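Local coordinates for endolytic peptidoglycan transglycosylase RlpA (PDB 6I05), which cleaves peptidoglycan glycan strands as a lytic transglycosylase, strongly preferring naked strands without stem peptides, and carries a SPOR domain for denuded glycan, at residues 3-11 / 65-76; 24-35 / 45-53. One frame throughout, in Å; residues are numbered along the deposited sequence.

Contact 1 (3-11 / 65-76)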
ATOM      1  N   GLY A   3      -0.869  -1.110 -15.451  1.00 21.62           N
ATOM      2  CA  GLY A   3      -1.547  -1.439 -14.210  1.00 18.44           C
ATOM      3  C   GLY A   3      -1.668  -0.290 -13.223  1.00 15.91           C
ATOM      4  O   GLY A   3      -0.950   0.706 -13.301  1.00 17.62           O
ATOM      5  N   LEU A   4      -2.585  -0.440 -12.275  1.00 13.12           N
ATOM      6  CA  LEU A   4      -2.915   0.596 -11.308  1.00 11.41           C
ATOM      7  C   LEU A   4      -2.320   0.244  -9.948  1.00  9.96           C
ATOM      8  O   LEU A   4      -2.206  -0.931  -9.592  1.00 10.80           O
ATOM      9  CB  LEU A   4      -4.434   0.717 -11.207  1.00 11.96           C
ATOM     10  CG  LEU A   4      -5.086   1.110 -12.533  1.00 13.87           C
ATOM     11  CD1 LEU A   4      -6.595   0.974 -12.438  1.00 15.90           C
ATOM     12  CD2 LEU A   4      -4.703   2.529 -12.923  1.00 15.24           C
ATOM     13  N   TYR A   5      -1.960   1.268  -9.170  1.00 10.47           N
ATOM     14  CA  TYR A   5      -1.301   1.046  -7.891  1.00 10.55           C
ATOM     15  C   TYR A   5      -1.970   1.864  -6.800  1.00 10.27           C
ATOM     16  O   TYR A   5      -2.428   2.985  -7.037  1.00 11.00           O
ATOM     17  CB  TYR A   5       0.175   1.437  -7.953  1.00 12.11           C
ATOM     18  CG  TYR A   5       0.995   0.544  -8.845  1.00 12.01           C
ATOM     19  CD1 TYR A   5       1.067   0.770 -10.208  1.00 13.27           C
ATOM     20  CD2 TYR A   5       1.707  -0.523  -8.320  1.00 12.93           C
ATOM     21  CE1 TYR A   5       1.828  -0.047 -11.032  1.00 14.17           C
ATOM     22  CE2 TYR A   5       2.466  -1.349  -9.128  1.00 14.04           C
ATOM     23  CZ  TYR A   5       2.525  -1.107 -10.482  1.00 14.12           C
ATOM     24  OH  TYR A   5       3.291  -1.924 -11.276  1.00 16.18           O
ATOM     25  N   LEU A   6      -2.002   1.296  -5.596  1.00  9.85           N
ATOM     26  CA  LEU A   6      -2.478   1.981  -4.403  1.00  9.86           C
ATOM     27  C   LEU A   6      -1.325   2.130  -3.424  1.00 10.18           C
ATOM     28  O   LEU A   6      -0.426   1.286  -3.369  1.00 11.38           O
ATOM     29  CB  LEU A   6      -3.587   1.185  -3.704  1.00 10.36           C
ATOM     30  CG  LEU A   6      -4.933   1.106  -4.417  1.00 10.11           C
ATOM     31  CD1 LEU A   6      -5.816   0.056  -3.765  1.00 11.13           C
ATOM     32  CD2 LEU A   6      -5.607   2.473  -4.405  1.00 10.43           C
ATOM     33  N   GLN A   7      -1.357   3.214  -2.652  1.00  9.87           N
ATOM     34  CA  GLN A   7      -0.491   3.381  -1.492  1.00 10.01           C
ATOM     35  C   GLN A   7      -1.372   3.379  -0.252  1.00 10.40           C
ATOM     36  O   GLN A   7      -2.419   4.035  -0.225  1.00 11.80           O
ATOM     37  CB  GLN A   7       0.318   4.674  -1.565  1.00 10.81           C
ATOM     38  CG  GLN A   7       1.209   4.905  -0.351  1.00 11.65           C
ATOM     39  CD  GLN A   7       2.279   5.935  -0.623  1.00 12.54           C
ATOM     40  OE1 GLN A   7       3.005   5.843  -1.614  1.00 13.02           O
ATOM     41  NE2 GLN A   7       2.377   6.934   0.247  1.00 14.80           N
ATOM     42  N   VAL A   8      -0.957   2.627   0.765  1.00 11.80           N
ATOM     43  CA  VAL A   8      -1.763   2.448   1.961  1.00 13.89           C
ATOM     44  C   VAL A   8      -1.166   3.142   3.183  1.00 14.97           C
ATOM     45  O   VAL A   8      -1.908   3.492   4.109  1.00 17.52           O
ATOM     46  CB  VAL A   8      -2.026   0.951   2.236  1.00 15.36           C
ATOM     47  CG1 VAL A   8      -3.011   0.758   3.381  1.00 17.18           C
ATOM     48  CG2 VAL A   8      -2.541   0.269   0.969  1.00 16.75           C
ATOM     49  N   GLY A   9       0.142   3.348   3.215  1.00 13.17           N
ATOM     50  CA  GLY A   9       0.773   4.077   4.296  1.00 13.85           C
ATOM     51  C   GLY A   9       2.195   4.399   3.910  1.00 13.22           C
ATOM     52  O   GLY A   9       2.729   3.891   2.921  1.00 13.06           O
ATOM     53  N   ALA A  10       2.809   5.247   4.718  1.00 14.11           N
ATOM     54  CA  ALA A  10       4.201   5.615   4.531  1.00 15.15           C
ATOM     55  C   ALA A  10       4.771   5.863   5.917  1.00 16.26           C
ATOM     56  O   ALA A  10       4.138   6.542   6.729  1.00 18.44           O
ATOM     57  CB  ALA A  10       4.314   6.870   3.661  1.00 17.05           C
ATOM     58  N   PHE A  11       5.939   5.289   6.192  1.00 14.74           N
ATOM     59  CA  PHE A  11       6.454   5.204   7.552  1.00 15.09           C
ATOM     60  C   PHE A  11       7.936   5.531   7.580  1.00 16.61           C
ATOM     61  O   PHE A  11       8.681   5.181   6.666  1.00 16.38           O
ATOM     62  CB  PHE A  11       6.282   3.787   8.115  1.00 16.76           C
ATOM     63  CG  PHE A  11       4.867   3.296   8.085  1.00 17.14           C
ATOM     64  CD1 PHE A  11       4.382   2.612   6.982  1.00 16.82           C
ATOM     65  CD2 PHE A  11       4.016   3.525   9.157  1.00 18.77           C
ATOM     66  CE1 PHE A  11       3.072   2.164   6.945  1.00 17.75           C
ATOM     67  CE2 PHE A  11       2.701   3.077   9.126  1.00 19.79           C
ATOM     68  CZ  PHE A  11       2.234   2.394   8.018  1.00 19.40           C
ATOM     69  N   ILE A  65      -9.495  -2.855   2.205  1.00 11.52           N
ATOM     70  CA  ILE A  65      -8.505  -2.273   3.103  1.00 11.72           C
ATOM     71  C   ILE A  65      -9.190  -1.484   4.213  1.00 11.75           C
ATOM     72  O   ILE A  65      -8.789  -1.552   5.385  1.00 13.06           O
ATOM     73  CB  ILE A  65      -7.511  -1.419   2.293  1.00 11.74           C
ATOM     74  CG1 ILE A  65      -6.650  -2.325   1.406  1.00 12.55           C
ATOM     75  CG2 ILE A  65      -6.675  -0.544   3.211  1.00 13.38           C
ATOM     76  CD1 ILE A  65      -5.959  -1.604   0.257  1.00 14.25           C
ATOM     77  N   ARG A  66     -10.247  -0.742   3.871  1.00 12.16           N
ATOM     78  CA  ARG A  66     -10.981   0.003   4.887  1.00 12.83           C
ATOM     79  C   ARG A  66     -11.717  -0.927   5.849  1.00 12.92           C
ATOM     80  O   ARG A  66     -11.736  -0.677   7.059  1.00 13.41           O
ATOM     81  CB  ARG A  66     -11.934   1.013   4.242  1.00 13.97           C
ATOM     82  CG  ARG A  66     -11.222   2.160   3.532  1.00 14.75           C
ATOM     83  CD  ARG A  66     -12.152   3.338   3.308  1.00 18.28           C
ATOM     84  NE  ARG A  66     -11.419   4.515   2.839  1.00 21.25           N
ATOM     85  CZ  ARG A  66     -11.240   4.824   1.559  1.00 23.59           C
ATOM     86  NH1 ARG A  66     -11.748   4.049   0.606  1.00 23.92           N
ATOM     87  NH2 ARG A  66     -10.557   5.916   1.230  1.00 24.40           N
ATOM     88  N   VAL A  67     -12.318  -2.011   5.341  1.00 13.18           N
ATOM     89  CA  VAL A  67     -12.968  -2.986   6.220  1.00 14.63           C
ATOM     90  C   VAL A  67     -11.977  -3.525   7.238  1.00 14.56           C
ATOM     91  O   VAL A  67     -12.307  -3.698   8.417  1.00 15.31           O
ATOM     92  CB  VAL A  67     -13.613  -4.125   5.406  1.00 15.63           C
ATOM     93  CG1 VAL A  67     -14.028  -5.300   6.313  1.00 17.32           C
ATOM     94  CG2 VAL A  67     -14.804  -3.619   4.636  1.00 16.49           C
ATOM     95  N   ALA A  68     -10.746  -3.793   6.799  1.00 14.62           N
ATOM     96  CA  ALA A  68      -9.704  -4.318   7.667  1.00 15.51           C
ATOM     97  C   ALA A  68      -9.088  -3.254   8.560  1.00 15.91           C
ATOM     98  O   ALA A  68      -8.233  -3.586   9.389  1.00 16.53           O
ATOM     99  CB  ALA A  68      -8.613  -4.974   6.820  1.00 16.05           C
ATOM    100  N   ASN A  69      -9.490  -1.993   8.402  1.00 16.35           N
ATOM    101  CA  ASN A  69      -8.999  -0.892   9.224  1.00 17.63           C
ATOM    102  C   ASN A  69      -7.487  -0.735   9.113  1.00 17.20           C
ATOM    103  O   ASN A  69      -6.795  -0.508  10.105  1.00 18.86           O
ATOM    104  CB  ASN A  69      -9.452  -1.031  10.679  1.00 21.15           C
ATOM    105  CG  ASN A  69      -9.376   0.270  11.437  1.00 24.79           C
ATOM    106  OD1 ASN A  69      -9.449   1.344  10.850  1.00 26.26           O
ATOM    107  ND2 ASN A  69      -9.223   0.180  12.753  1.00 27.47           N
ATOM    108  N   LEU A  70      -6.968  -0.854   7.894  1.00 15.88           N
ATOM    109  CA  LEU A  70      -5.528  -0.850   7.676  1.00 16.72           C
ATOM    110  C   LEU A  70      -4.987   0.474   7.156  1.00 19.72           C
ATOM    111  O   LEU A  70      -3.769   0.618   7.035  1.00 22.41           O
ATOM    112  CB  LEU A  70      -5.113  -2.002   6.752  1.00 16.74           C
ATOM    113  CG  LEU A  70      -5.220  -3.392   7.380  1.00 17.33           C
ATOM    114  CD1 LEU A  70      -4.902  -4.477   6.363  1.00 18.53           C
ATOM    115  CD2 LEU A  70      -4.299  -3.505   8.585  1.00 18.38           C
ATOM    116  N   GLY A  71      -5.839   1.445   6.871  1.00 18.87           N
ATOM    117  CA  GLY A  71      -5.371   2.743   6.445  1.00 19.49           C
ATOM    118  C   GLY A  71      -6.261   3.308   5.363  1.00 19.77           C
ATOM    119  O   GLY A  71      -7.315   2.762   5.045  1.00 20.58           O
ATOM    120  N   GLN A  72      -5.825   4.432   4.798  1.00 19.26           N
ATOM    121  CA  GLN A  72      -6.583   5.139   3.769  1.00 19.65           C
ATOM    122  C   GLN A  72      -5.907   4.924   2.423  1.00 19.09           C
ATOM    123  O   GLN A  72      -4.900   5.579   2.117  1.00 24.01           O
ATOM    124  CB  GLN A  72      -6.668   6.633   4.098  1.00 23.42           C
ATOM    125  CG  GLN A  72      -7.491   6.956   5.345  1.00 26.49           C
ATOM    126  CD  GLN A  72      -8.927   6.450   5.275  1.00 29.47           C
ATOM    127  OE1 GLN A  72      -9.511   6.331   4.196  1.00 30.33           O
ATOM    128  NE2 GLN A  72      -9.501   6.153   6.435  1.00 31.65           N
ATOM    129  N   PRO A  73      -6.416   4.017   1.595  1.00 14.46           N
ATOM    130  CA  PRO A  73      -5.716   3.635   0.362  1.00 14.68           C
ATOM    131  C   PRO A  73      -5.974   4.655  -0.743  1.00 14.43           C
ATOM    132  O   PRO A  73      -7.124   4.947  -1.072  1.00 16.58           O
ATOM    133  CB  PRO A  73      -6.347   2.280   0.023  1.00 17.03           C
ATOM    134  CG  PRO A  73      -7.728   2.354   0.617  1.00 18.80           C
ATOM    135  CD  PRO A  73      -7.662   3.259   1.804  1.00 17.16           C
ATOM    136  N   THR A  74      -4.899   5.180  -1.331  1.00 12.08           N
ATOM    137  CA  THR A  74      -4.981   6.189  -2.379  1.00 12.72           C
ATOM    138  C   THR A  74      -4.249   5.723  -3.631  1.00 11.18           C
ATOM    139  O   THR A  74      -3.259   5.007  -3.554  1.00 11.59           O
ATOM    140  CB  THR A  74      -4.399   7.533  -1.908  1.00 16.46           C
ATOM    141  OG1 THR A  74      -3.026   7.362  -1.537  1.00 18.40           O
ATOM    142  CG2 THR A  74      -5.167   8.057  -0.714  1.00 18.78           C
ATOM    143  N   LEU A  75      -4.751   6.135  -4.792  1.00 10.56           N
ATOM    144  CA  LEU A  75      -4.089   5.810  -6.050  1.00 11.61           C
ATOM    145  C   LEU A  75      -2.771   6.558  -6.166  1.00 12.39           C
ATOM    146  O   LEU A  75      -2.677   7.742  -5.821  1.00 13.77           O
ATOM    147  CB  LEU A  75      -4.980   6.182  -7.231  1.00 12.28           C
ATOM    148  CG  LEU A  75      -6.032   5.139  -7.599  1.00 13.79           C
ATOM    149  CD1 LEU A  75      -7.053   5.747  -8.512  1.00 17.12           C
ATOM    150  CD2 LEU A  75      -5.380   3.939  -8.279  1.00 15.70           C
ATOM    151  N   VAL A  76      -1.746   5.865  -6.677  1.00 12.90           N
ATOM    152  CA  VAL A  76      -0.434   6.452  -6.936  1.00 16.47           C
ATOM    153  C   VAL A  76       0.089   5.937  -8.272  1.00 21.15           C
ATOM    154  O   VAL A  76      -0.286   4.861  -8.740  1.00 20.72           O
ATOM    155  CB  VAL A  76       0.593   6.118  -5.831  1.00 17.08           C
ATOM    156  CG1 VAL A  76       0.208   6.795  -4.517  1.00 18.38           C
ATOM    157  CG2 VAL A  76       0.767   4.586  -5.680  1.00 14.59           C
TER
HETATM  158  O   HOH W   1      -2.010   3.904 -10.412  1.00 16.67           O
HETATM  159  O   HOH W   2      -2.421   6.739   1.410  1.00 26.43           O
HETATM  160  O   HOH W   3      -3.196   5.383   5.505  1.00 30.13           O
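Edge pairing in the four-stranded antiparallel sheet of the SPOR domain brings Q7 and L6 of strand 4-11 against T74, L75 and V76 of the short strand 74-76. Q7 and T74 form a hydrogen-bonded pair: Q7 N donates to T74 O at 2.8 Å, and T74 N donates back to Q7 O at 2.9 Å. Farther along, V76 N donates to Y5 O at 3.0 Å, and one water bridges Y5 N and V76 O. The axes of the two strands lie 127° apart, so they are strongly splayed. On the Q7 face, V76 CG1 lies 3.6 Å from Q7 CB and the two side chains cross at about a right angle. Q7 is extended beyond CG (chi1 178°), and this carries OE1 to R48 NE of strand 42-52, which donates to it. On the face toward the helices, V8 CG1 meets I65 CG2 at 3.9 Å, while V8 CG2 lies near I65 CD1. L6 CD2 lies 4.1 Å from L75 CD2. Near the turn, a second water links V8 O to Q72 N where direct pairing has ended. V58 of helix 55-67 packs against L4, L6 and L75, L24 of helix 14-25 touches V8, and strand 42-52 bonds along the other edge of strand 4-11.

Contact 2 (24-35 / 45-53)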
ATOM      1  N   LEU A  24      -1.548  -6.509   4.847  1.00 15.25           N
ATOM      2  CA  LEU A  24      -2.247  -6.330   3.578  1.00 15.06           C
ATOM      3  C   LEU A  24      -2.284  -7.614   2.767  1.00 16.06           C
ATOM      4  O   LEU A  24      -3.251  -7.860   2.037  1.00 15.71           O
ATOM      5  CB  LEU A  24      -1.598  -5.214   2.766  1.00 14.70           C
ATOM      6  CG  LEU A  24      -1.903  -3.794   3.240  1.00 14.06           C
ATOM      7  CD1 LEU A  24      -0.931  -2.801   2.614  1.00 14.24           C
ATOM      8  CD2 LEU A  24      -3.340  -3.432   2.907  1.00 15.21           C
ATOM      9  N   SER A  25      -1.249  -8.445   2.879  1.00 17.55           N
ATOM     10  CA  SER A  25      -1.254  -9.712   2.164  1.00 19.98           C
ATOM     11  C   SER A  25      -2.421 -10.600   2.573  1.00 20.00           C
ATOM     12  O   SER A  25      -2.822 -11.474   1.800  1.00 21.22           O
ATOM     13  CB  SER A  25       0.086 -10.424   2.361  1.00 22.81           C
ATOM     14  OG  SER A  25       1.130  -9.680   1.747  1.00 25.98           O
ATOM     15  N   GLY A  26      -2.989 -10.387   3.756  1.00 20.88           N
ATOM     16  CA  GLY A  26      -4.156 -11.137   4.167  1.00 22.33           C
ATOM     17  C   GLY A  26      -5.477 -10.607   3.667  1.00 23.30           C
ATOM     18  O   GLY A  26      -6.511 -11.249   3.871  1.00 25.38           O
ATOM     19  N   VAL A  27      -5.472  -9.460   2.994  1.00 22.13           N
ATOM     20  CA  VAL A  27      -6.711  -8.840   2.543  0.64 23.14           C
ATOM     21  C   VAL A  27      -6.790  -8.666   1.034  1.00 22.02           C
ATOM     22  O   VAL A  27      -7.903  -8.493   0.507  1.00 24.15           O
ATOM     23  CB  VAL A  27      -6.997  -7.505   3.265  0.64 25.47           C
ATOM     24  CG1 VAL A  27      -6.981  -7.703   4.773  0.64 26.32           C
ATOM     25  CG2 VAL A  27      -5.997  -6.440   2.850  0.64 26.29           C
ATOM     26  N   THR A  28      -5.677  -8.740   0.304  1.00 18.74           N
ATOM     27  CA  THR A  28      -5.669  -8.641  -1.148  1.00 16.92           C
ATOM     28  C   THR A  28      -4.752  -9.712  -1.710  1.00 15.24           C
ATOM     29  O   THR A  28      -3.783 -10.121  -1.065  1.00 14.67           O
ATOM     30  CB  THR A  28      -5.170  -7.260  -1.636  1.00 18.11           C
ATOM     31  OG1 THR A  28      -5.145  -7.228  -3.072  1.00 19.15           O
ATOM     32  CG2 THR A  28      -3.763  -6.950  -1.102  1.00 19.43           C
ATOM     33  N   ALA A  29      -5.070 -10.163  -2.924  1.00 13.92           N
ATOM     34  CA  ALA A  29      -4.194 -11.020  -3.701  1.00 14.16           C
ATOM     35  C   ALA A  29      -3.225 -10.241  -4.582  1.00 13.87           C
ATOM     36  O   ALA A  29      -2.326 -10.849  -5.171  1.00 14.71           O
ATOM     37  CB  ALA A  29      -5.028 -11.957  -4.576  1.00 14.32           C
ATOM     38  N   ALA A  30      -3.375  -8.924  -4.687  1.00 15.72           N
ATOM     39  CA  ALA A  30      -2.436  -8.139  -5.475  1.00 16.44           C
ATOM     40  C   ALA A  30      -1.071  -8.114  -4.785  1.00 14.83           C
ATOM     41  O   ALA A  30      -0.987  -8.198  -3.554  1.00 13.58           O
ATOM     42  CB  ALA A  30      -2.943  -6.710  -5.632  1.00 18.20           C
ATOM     43  N   PRO A  31       0.017  -7.989  -5.553  1.00 15.87           N
ATOM     44  CA  PRO A  31       1.343  -7.886  -4.932  1.00 14.89           C
ATOM     45  C   PRO A  31       1.402  -6.676  -4.019  1.00 12.22           C
ATOM     46  O   PRO A  31       0.902  -5.606  -4.352  1.00 13.27           O
ATOM     47  CB  PRO A  31       2.286  -7.713  -6.132  1.00 17.19           C
ATOM     48  CG  PRO A  31       1.539  -8.269  -7.292  1.00 19.05           C
ATOM     49  CD  PRO A  31       0.099  -7.945  -7.025  1.00 18.38           C
ATOM     50  N   VAL A  32       2.022  -6.855  -2.860  1.00 10.88           N
ATOM     51  CA  VAL A  32       2.229  -5.787  -1.890  1.00 10.94           C
ATOM     52  C   VAL A  32       3.730  -5.590  -1.756  1.00 10.55           C
ATOM     53  O   VAL A  32       4.480  -6.567  -1.660  1.00 12.84           O
ATOM     54  CB  VAL A  32       1.609  -6.144  -0.521  1.00 11.50           C
ATOM     55  CG1 VAL A  32       1.690  -4.965   0.429  1.00 12.38           C
ATOM     56  CG2 VAL A  32       0.162  -6.611  -0.674  1.00 14.08           C
ATOM     57  N   PHE A  33       4.178  -4.338  -1.763  1.00 10.04           N
ATOM     58  CA  PHE A  33       5.608  -4.081  -1.750  1.00 10.15           C
ATOM     59  C   PHE A  33       5.874  -2.768  -1.039  1.00  9.92           C
ATOM     60  O   PHE A  33       4.979  -1.938  -0.864  1.00 10.66           O
ATOM     61  CB  PHE A  33       6.194  -4.079  -3.171  1.00 11.32           C
ATOM     62  CG  PHE A  33       5.584  -3.058  -4.090  1.00 11.40           C
ATOM     63  CD1 PHE A  33       4.421  -3.329  -4.796  1.00 12.29           C
ATOM     64  CD2 PHE A  33       6.197  -1.821  -4.264  1.00 11.84           C
ATOM     65  CE1 PHE A  33       3.884  -2.378  -5.657  1.00 13.12           C
ATOM     66  CE2 PHE A  33       5.662  -0.877  -5.116  1.00 12.07           C
ATOM     67  CZ  PHE A  33       4.503  -1.154  -5.814  1.00 12.89           C
ATOM     68  N   ILE A  34       7.124  -2.580  -0.647  1.00 10.31           N
ATOM     69  CA  ILE A  34       7.575  -1.348  -0.020  1.00 10.01           C
ATOM     70  C   ILE A  34       8.492  -0.635  -0.995  1.00 10.41           C
ATOM     71  O   ILE A  34       9.406  -1.248  -1.557  1.00 12.88           O
ATOM     72  CB  ILE A  34       8.286  -1.625   1.315  1.00 11.81           C
ATOM     73  CG1 ILE A  34       7.287  -2.236   2.302  1.00 14.17           C
ATOM     74  CG2 ILE A  34       8.887  -0.335   1.884  1.00 13.30           C
ATOM     75  CD1 ILE A  34       7.929  -2.885   3.507  1.00 16.22           C
ATOM     76  N   SER A  35       8.233   0.645  -1.221  1.00 10.34           N
ATOM     77  CA  SER A  35       9.099   1.496  -2.029  1.00 11.63           C
ATOM     78  C   SER A  35       9.667   2.551  -1.089  1.00 11.10           C
ATOM     79  O   SER A  35       8.935   3.414  -0.597  1.00 12.31           O
ATOM     80  CB  SER A  35       8.318   2.136  -3.174  1.00 14.18           C
ATOM     81  OG  SER A  35       9.081   3.144  -3.802  1.00 16.38           O
ATOM     82  N   HIS A  45       9.318   4.945   3.941  1.00 12.19           N
ATOM     83  CA  HIS A  45       8.984   3.600   3.476  1.00 11.79           C
ATOM     84  C   HIS A  45       7.508   3.576   3.098  1.00 11.84           C
ATOM     85  O   HIS A  45       6.639   3.556   3.974  1.00 12.93           O
ATOM     86  CB  HIS A  45       9.256   2.577   4.579  1.00 12.68           C
ATOM     87  CG  HIS A  45      10.668   2.582   5.064  1.00 14.38           C
ATOM     88  ND1 HIS A  45      11.701   2.031   4.336  1.00 14.62           N
ATOM     89  CD2 HIS A  45      11.219   3.065   6.200  1.00 16.63           C
ATOM     90  CE1 HIS A  45      12.830   2.177   5.004  1.00 16.74           C
ATOM     91  NE2 HIS A  45      12.567   2.807   6.133  1.00 17.15           N
ATOM     92  N   ARG A  46       7.222   3.567   1.801  1.00 10.46           N
ATOM     93  CA  ARG A  46       5.853   3.628   1.298  1.00 10.84           C
ATOM     94  C   ARG A  46       5.350   2.225   1.015  1.00 10.31           C
ATOM     95  O   ARG A  46       6.013   1.454   0.320  1.00 13.20           O
ATOM     96  CB  ARG A  46       5.798   4.471   0.025  1.00 11.80           C
ATOM     97  CG  ARG A  46       6.438   5.835   0.277  1.00 16.08           C
ATOM     98  CD  ARG A  46       6.712   6.661  -0.939  1.00 19.19           C
ATOM     99  NE  ARG A  46       7.488   5.963  -1.953  1.00 17.95           N
ATOM    100  CZ  ARG A  46       7.714   6.484  -3.147  1.00 18.17           C
ATOM    101  NH1 ARG A  46       7.252   7.699  -3.418  1.00 20.35           N
ATOM    102  NH2 ARG A  46       8.366   5.797  -4.066  1.00 18.61           N
ATOM    103  N   VAL A  47       4.184   1.893   1.552  1.00  9.82           N
ATOM    104  CA  VAL A  47       3.605   0.566   1.380  1.00  9.58           C
ATOM    105  C   VAL A  47       2.574   0.646   0.267  1.00  8.99           C
ATOM    106  O   VAL A  47       1.596   1.399   0.369  1.00 10.14           O
ATOM    107  CB  VAL A  47       2.986   0.047   2.686  1.00 11.55           C
ATOM    108  CG1 VAL A  47       2.413  -1.347   2.478  1.00 13.07           C
ATOM    109  CG2 VAL A  47       4.027   0.039   3.801  1.00 12.91           C
ATOM    110  N   ARG A  48       2.796  -0.115  -0.801  1.00  9.51           N
ATOM    111  CA  ARG A  48       2.019  -0.016  -2.022  1.00  9.56           C
ATOM    112  C   ARG A  48       1.554  -1.393  -2.462  1.00  9.50           C
ATOM    113  O   ARG A  48       2.058  -2.426  -2.012  1.00 10.26           O
ATOM    114  CB  ARG A  48       2.849   0.630  -3.134  1.00  9.89           C
ATOM    115  CG  ARG A  48       3.157   2.074  -2.834  1.00 10.48           C
ATOM    116  CD  ARG A  48       4.002   2.727  -3.889  1.00 11.28           C
ATOM    117  NE  ARG A  48       4.011   4.166  -3.648  1.00 11.36           N
ATOM    118  CZ  ARG A  48       4.474   5.071  -4.496  1.00 13.33           C
ATOM    119  NH1 ARG A  48       5.014   4.700  -5.647  1.00 16.30           N
ATOM    120  NH2 ARG A  48       4.386   6.355  -4.180  1.00 15.45           N
ATOM    121  N   LEU A  49       0.574  -1.400  -3.356  1.00 10.58           N
ATOM    122  CA  LEU A  49       0.158  -2.664  -3.945  1.00 12.10           C
ATOM    123  C   LEU A  49      -0.241  -2.463  -5.396  1.00  9.92           C
ATOM    124  O   LEU A  49      -0.665  -1.379  -5.803  1.00 10.91           O
ATOM    125  CB  LEU A  49      -0.890  -3.401  -3.118  1.00 15.73           C
ATOM    126  CG  LEU A  49      -2.177  -2.623  -3.023  1.00 16.05           C
ATOM    127  CD1 LEU A  49      -3.188  -3.213  -3.966  1.00 18.55           C
ATOM    128  CD2 LEU A  49      -2.705  -2.675  -1.611  1.00 20.15           C
ATOM    129  N   GLY A  50      -0.058  -3.518  -6.177  1.00 10.72           N
ATOM    130  CA  GLY A  50      -0.319  -3.478  -7.589  1.00 11.45           C
ATOM    131  C   GLY A  50       0.760  -4.234  -8.331  1.00 12.44           C
ATOM    132  O   GLY A  50       1.718  -4.719  -7.726  1.00 14.22           O
ATOM    133  N   PRO A  51       0.643  -4.330  -9.669  1.00 11.43           N
ATOM    134  CA  PRO A  51      -0.356  -3.631 -10.486  1.00 11.21           C
ATOM    135  C   PRO A  51      -1.729  -4.291 -10.473  1.00 10.83           C
ATOM    136  O   PRO A  51      -1.857  -5.514 -10.637  1.00 13.53           O
ATOM    137  CB  PRO A  51       0.237  -3.708 -11.897  1.00 11.56           C
ATOM    138  CG  PRO A  51       1.088  -4.944 -11.883  1.00 12.82           C
ATOM    139  CD  PRO A  51       1.643  -5.036 -10.494  1.00 13.04           C
ATOM    140  N   ILE A  52      -2.761  -3.478 -10.311  1.00 10.31           N
ATOM    141  CA  ILE A  52      -4.137  -3.951 -10.322  1.00 10.70           C
ATOM    142  C   ILE A  52      -4.699  -3.778 -11.729  1.00 10.61           C
ATOM    143  O   ILE A  52      -4.464  -2.756 -12.390  1.00 11.63           O
ATOM    144  CB  ILE A  52      -4.954  -3.196  -9.258  1.00 11.92           C
ATOM    145  CG1 ILE A  52      -4.386  -3.491  -7.865  1.00 14.93           C
ATOM    146  CG2 ILE A  52      -6.417  -3.569  -9.346  1.00 12.20           C
ATOM    147  CD1 ILE A  52      -5.016  -2.683  -6.760  1.00 18.08           C
ATOM    148  N   GLY A  53      -5.439  -4.782 -12.199  1.00 11.12           N
ATOM    149  CA  GLY A  53      -5.796  -4.838 -13.601  1.00 11.57           C
ATOM    150  C   GLY A  53      -7.000  -4.030 -14.033  1.00 11.66           C
ATOM    151  O   GLY A  53      -7.243  -3.957 -15.240  1.00 13.13           O
TER
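Strands 32-35 and 45-52 run antiparallel, their axes 154° apart and 4.6 Å at closest approach, with F33-R48 and S35-R46 as hydrogen-bonded pairs. R48 N gives to F33 O at 2.8 Å, F33 N donates back to R48 O, and G50 N to P31 O extends the ladder. R46 adds a side-on grip on S35: NH2 donates to S35 OG at 2.8 Å, and NE to S35 O at 3.2 Å. R46 N and NE reach S35 O from opposite faces of its carbonyl plane. A bend at chi3 (-53°) turns the R46 guanidinium edge to S35, both acceptors near its plane, and R48 NH2 lies against one face. R48 CB lies over one face of the F33 ring, offset toward its rim, 4.0 Å from the centroid and 25° off the normal, a CH-pi contact; G50 O lies at the ring edge. From CG the R48 chain runs extended to NE, whose partner is Q7. The V32, V47 and L49 face, opposite F33, S35, R46 and R48, is apolar: L24 CD1 packs on V47 CG1 at 3.6 Å, V32 CG2 lies near L49 CB, and A30 CB approaches L49 CD1 at 3.9 Å. Helices 14-25 and 55-67 back that face, where A17 meets V47 and I65 meets both L24 and L49, while strand 4-11 bonds to the far edge of strand 42-52.

In the fold
From the N terminus, strand 4-11 leads into helix 14-25, whose last turn opens contact 2. The chain then runs through strand 32-39, and the hairpin return on strand 42-52 closes contact 2 within a short loop. Helix 55-67 follows, and only when its end and strand 74-76 come back to strand 4-11 is contact 1 closed, so its far longer loop encloses all of contact 2. The neighbouring strands 4-11 and 42-52 join the two contacts: L4 O to I52 N (2.7 Å) and F11 O to H45 N (2.8 Å) are probable hydrogen bonds. The strand order 32-39, 42-52, 4-11, 74-76 results, with both helices against one face.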